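Long-range contact in dTDP-4-dehydrorhamnose 3,5-epimerase (Sulfolobus tokodaii, PDB 2B9U), which probably epimerises the C3' and C5' positions of dTDP-4-dehydro-6-deoxyglucose on the pathway to dTDP-L-rhamnose: residues Leu81-Asp86 against Gly95-Ala100. Numbering follows the deposited sequence.
Sequences LDVAVD and GKYVKA
With CG between the backbone N and the carbonyl carbon (chi1 62°), the Tyr97 ring leads away from Leu81-Asp86 and CB makes the contact, 3.8 Å from Val85 CG2, while Val83 CG1 comes to the ring obliquely. On the same face of the sheet, Val83 and Lys99 lie side by side and point the same way, Val83 CG2 4.0 Å from Lys99 CG; Ile150 and Trp152 also touch Val83 there. The other face carries Asp82, Ala84, Val98 and Ala100, and strands 12-22 and 109-112 pack against it. Asp82 OD1 is hydrogen-bonded to His118 NE2; Asp86 OD1 forms a salt bridge with Arg88 and OD2 takes hydrogen bonds from the hydroxyls of Ser91 and Thr93, all in the hairpin's connecting loop. Between the antiparallel strands, Ala84 and Val98 form a hydrogen-bonded pair, Ala84 N to Val98 O at 3.0 Å and Val98 N to Ala84 O at 2.9 Å; Asp82 and Ala100 form another. At the loop end, Gly95 N gives Asp86 O a nearly straight bond (2.8 Å, 172° at hydrogen). This is a beta hairpin at one margin of the five-stranded sheet in the cupin jelly roll: backbone bonds zip its strands together, while the carboxylates of the buried Asp82 and Asp86 find their partners outside the two strands.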
ATOM      1  N   LEU A  81      12.021 -13.051  -4.237  1.00 22.85           N
ATOM      2  CA  LEU A  81      11.947 -13.626  -5.569  1.00 23.22           C
ATOM      3  C   LEU A  81      10.486 -13.957  -5.763  1.00 23.40           C
ATOM      4  O   LEU A  81       9.974 -14.876  -5.151  1.00 23.50           O
ATOM      5  CB  LEU A  81      12.801 -14.897  -5.709  1.00 23.34           C
ATOM      6  CG  LEU A  81      12.710 -15.612  -7.080  1.00 23.24           C
ATOM      7  CD1 LEU A  81      13.190 -14.699  -8.222  1.00 21.48           C
ATOM      8  CD2 LEU A  81      13.489 -16.934  -7.061  1.00 23.49           C
ATOM      9  N   ASP A  82       9.830 -13.189  -6.614  1.00 23.78           N
ATOM     10  CA  ASP A  82       8.411 -13.302  -6.833  1.00 24.38           C
ATOM     11  C   ASP A  82       8.112 -14.145  -8.070  1.00 24.52           C
ATOM     12  O   ASP A  82       8.795 -14.021  -9.090  1.00 24.46           O
ATOM     13  CB  ASP A  82       7.825 -11.915  -7.013  1.00 24.79           C
ATOM     14  CG  ASP A  82       6.369 -11.890  -6.738  1.00 26.14           C
ATOM     15  OD1 ASP A  82       5.997 -12.268  -5.612  1.00 27.33           O
ATOM     16  OD2 ASP A  82       5.606 -11.530  -7.650  1.00 29.74           O
ATOM     17  N   VAL A  83       7.102 -15.007  -7.972  1.00 24.30           N
ATOM     18  CA  VAL A  83       6.793 -15.951  -9.049  1.00 24.30           C
ATOM     19  C   VAL A  83       5.291 -15.959  -9.352  1.00 24.83           C
ATOM     20  O   VAL A  83       4.466 -15.851  -8.435  1.00 24.40           O
ATOM     21  CB  VAL A  83       7.249 -17.397  -8.690  1.00 24.82           C
ATOM     22  CG1 VAL A  83       6.987 -18.348  -9.836  1.00 24.30           C
ATOM     23  CG2 VAL A  83       8.723 -17.427  -8.301  1.00 24.57           C
ATOM     24  N   ALA A  84       4.950 -16.058 -10.641  1.00 24.76           N
ATOM     25  CA  ALA A  84       3.570 -16.239 -11.105  1.00 24.95           C
ATOM     26  C   ALA A  84       3.530 -17.436 -12.035  1.00 25.75           C
ATOM     27  O   ALA A  84       4.314 -17.495 -12.969  1.00 25.45           O
ATOM     28  CB  ALA A  84       3.115 -15.017 -11.847  1.00 24.36           C
ATOM     29  N   VAL A  85       2.599 -18.357 -11.809  1.00 26.93           N
ATOM     30  CA  VAL A  85       2.527 -19.603 -12.576  1.00 29.09           C
ATOM     31  C   VAL A  85       1.187 -19.696 -13.302  1.00 30.30           C
ATOM     32  O   VAL A  85       0.135 -19.604 -12.656  1.00 30.52           O
ATOM     33  CB  VAL A  85       2.701 -20.851 -11.656  1.00 28.73           C
ATOM     34  CG1 VAL A  85       2.635 -22.142 -12.474  1.00 29.29           C
ATOM     35  CG2 VAL A  85       4.031 -20.787 -10.885  1.00 28.19           C
ATOM     36  N   ASP A  86       1.220 -19.854 -14.630  1.00 31.95           N
ATOM     37  CA  ASP A  86      -0.018 -20.030 -15.409  1.00 33.97           C
ATOM     38  C   ASP A  86      -0.672 -21.329 -15.027  1.00 34.84           C
ATOM     39  O   ASP A  86      -0.112 -22.402 -15.283  1.00 35.71           O
ATOM     40  CB  ASP A  86       0.247 -20.012 -16.917  1.00 34.27           C
ATOM     41  CG  ASP A  86      -1.036 -19.880 -17.754  1.00 35.43           C
ATOM     42  OD1 ASP A  86      -2.157 -20.075 -17.240  1.00 36.17           O
ATOM     43  OD2 ASP A  86      -0.919 -19.557 -18.952  1.00 38.33           O
ATOM     44  N   GLY A  95       1.429 -24.110 -16.852  1.00 41.25           N
ATOM     45  CA  GLY A  95       2.607 -24.633 -16.181  1.00 39.03           C
ATOM     46  C   GLY A  95       3.844 -23.776 -16.366  1.00 37.70           C
ATOM     47  O   GLY A  95       4.857 -24.028 -15.733  1.00 37.49           O
ATOM     48  N   LYS A  96       3.772 -22.770 -17.236  1.00 36.71           N
ATOM     49  CA  LYS A  96       4.884 -21.827 -17.409  1.00 35.64           C
ATOM     50  C   LYS A  96       4.813 -20.725 -16.350  1.00 34.96           C
ATOM     51  O   LYS A  96       3.750 -20.460 -15.769  1.00 33.77           O
ATOM     52  CB  LYS A  96       4.894 -21.216 -18.817  1.00 36.39           C
ATOM     53  CG  LYS A  96       5.011 -22.235 -19.962  1.00 36.98           C
ATOM     54  CD  LYS A  96       6.424 -22.794 -20.127  1.00 37.60           C
ATOM     55  CE  LYS A  96       6.475 -23.850 -21.239  1.00 38.05           C
ATOM     56  NZ  LYS A  96       5.693 -23.430 -22.457  1.00 38.66           N
ATOM     57  N   TYR A  97       5.943 -20.077 -16.104  1.00 34.51           N
ATOM     58  CA  TYR A  97       6.014 -19.138 -14.993  1.00 34.70           C
ATOM     59  C   TYR A  97       6.926 -17.960 -15.259  1.00 34.38           C
ATOM     60  O   TYR A  97       7.867 -18.048 -16.065  1.00 34.72           O
ATOM     61  CB  TYR A  97       6.421 -19.863 -13.699  1.00 34.78           C
ATOM     62  CG  TYR A  97       7.785 -20.514 -13.756  1.00 36.34           C
ATOM     63  CD1 TYR A  97       8.943 -19.767 -13.553  1.00 37.74           C
ATOM     64  CD2 TYR A  97       7.920 -21.883 -14.011  1.00 36.99           C
ATOM     65  CE1 TYR A  97      10.195 -20.355 -13.616  1.00 39.03           C
ATOM     66  CE2 TYR A  97       9.176 -22.478 -14.073  1.00 38.34           C
ATOM     67  CZ  TYR A  97      10.308 -21.704 -13.863  1.00 38.67           C
ATOM     68  OH  TYR A  97      11.563 -22.263 -13.913  1.00 40.58           O
ATOM     69  N   VAL A  98       6.638 -16.856 -14.575  1.00 33.31           N
ATOM     70  CA  VAL A  98       7.488 -15.675 -14.591  1.00 32.63           C
ATOM     71  C   VAL A  98       8.125 -15.515 -13.205  1.00 32.34           C
ATOM     72  O   VAL A  98       7.459 -15.698 -12.178  1.00 31.39           O
ATOM     73  CB  VAL A  98       6.688 -14.388 -15.008  1.00 32.58           C
ATOM     74  CG1 VAL A  98       7.526 -13.129 -14.850  1.00 31.79           C
ATOM     75  CG2 VAL A  98       6.192 -14.502 -16.441  1.00 32.35           C
ATOM     76  N   LYS A  99       9.421 -15.210 -13.201  1.00 31.95           N
ATOM     77  CA  LYS A  99      10.179 -14.894 -11.990  1.00 31.78           C
ATOM     78  C   LYS A  99      10.654 -13.457 -12.098  1.00 31.26           C
ATOM     79  O   LYS A  99      11.006 -12.988 -13.190  1.00 32.05           O
ATOM     80  CB  LYS A  99      11.401 -15.812 -11.853  1.00 32.21           C
ATOM     81  CG  LYS A  99      11.085 -17.255 -11.573  1.00 31.79           C
ATOM     82  CD  LYS A  99      12.339 -17.982 -11.146  1.00 33.64           C
ATOM     83  CE  LYS A  99      12.086 -19.434 -10.852  1.00 34.22           C
ATOM     84  NZ  LYS A  99      13.356 -20.135 -10.458  1.00 34.72           N
ATOM     85  N   ALA A 100      10.626 -12.749 -10.973  1.00 30.12           N
ATOM     86  CA  ALA A 100      11.118 -11.377 -10.883  1.00 28.84           C
ATOM     87  C   ALA A 100      11.511 -11.060  -9.442  1.00 28.89           C
ATOM     88  O   ALA A 100      10.760 -11.377  -8.503  1.00 27.96           O
ATOM     89  CB  ALA A 100      10.058 -10.374 -11.365  1.00 28.64           C
TER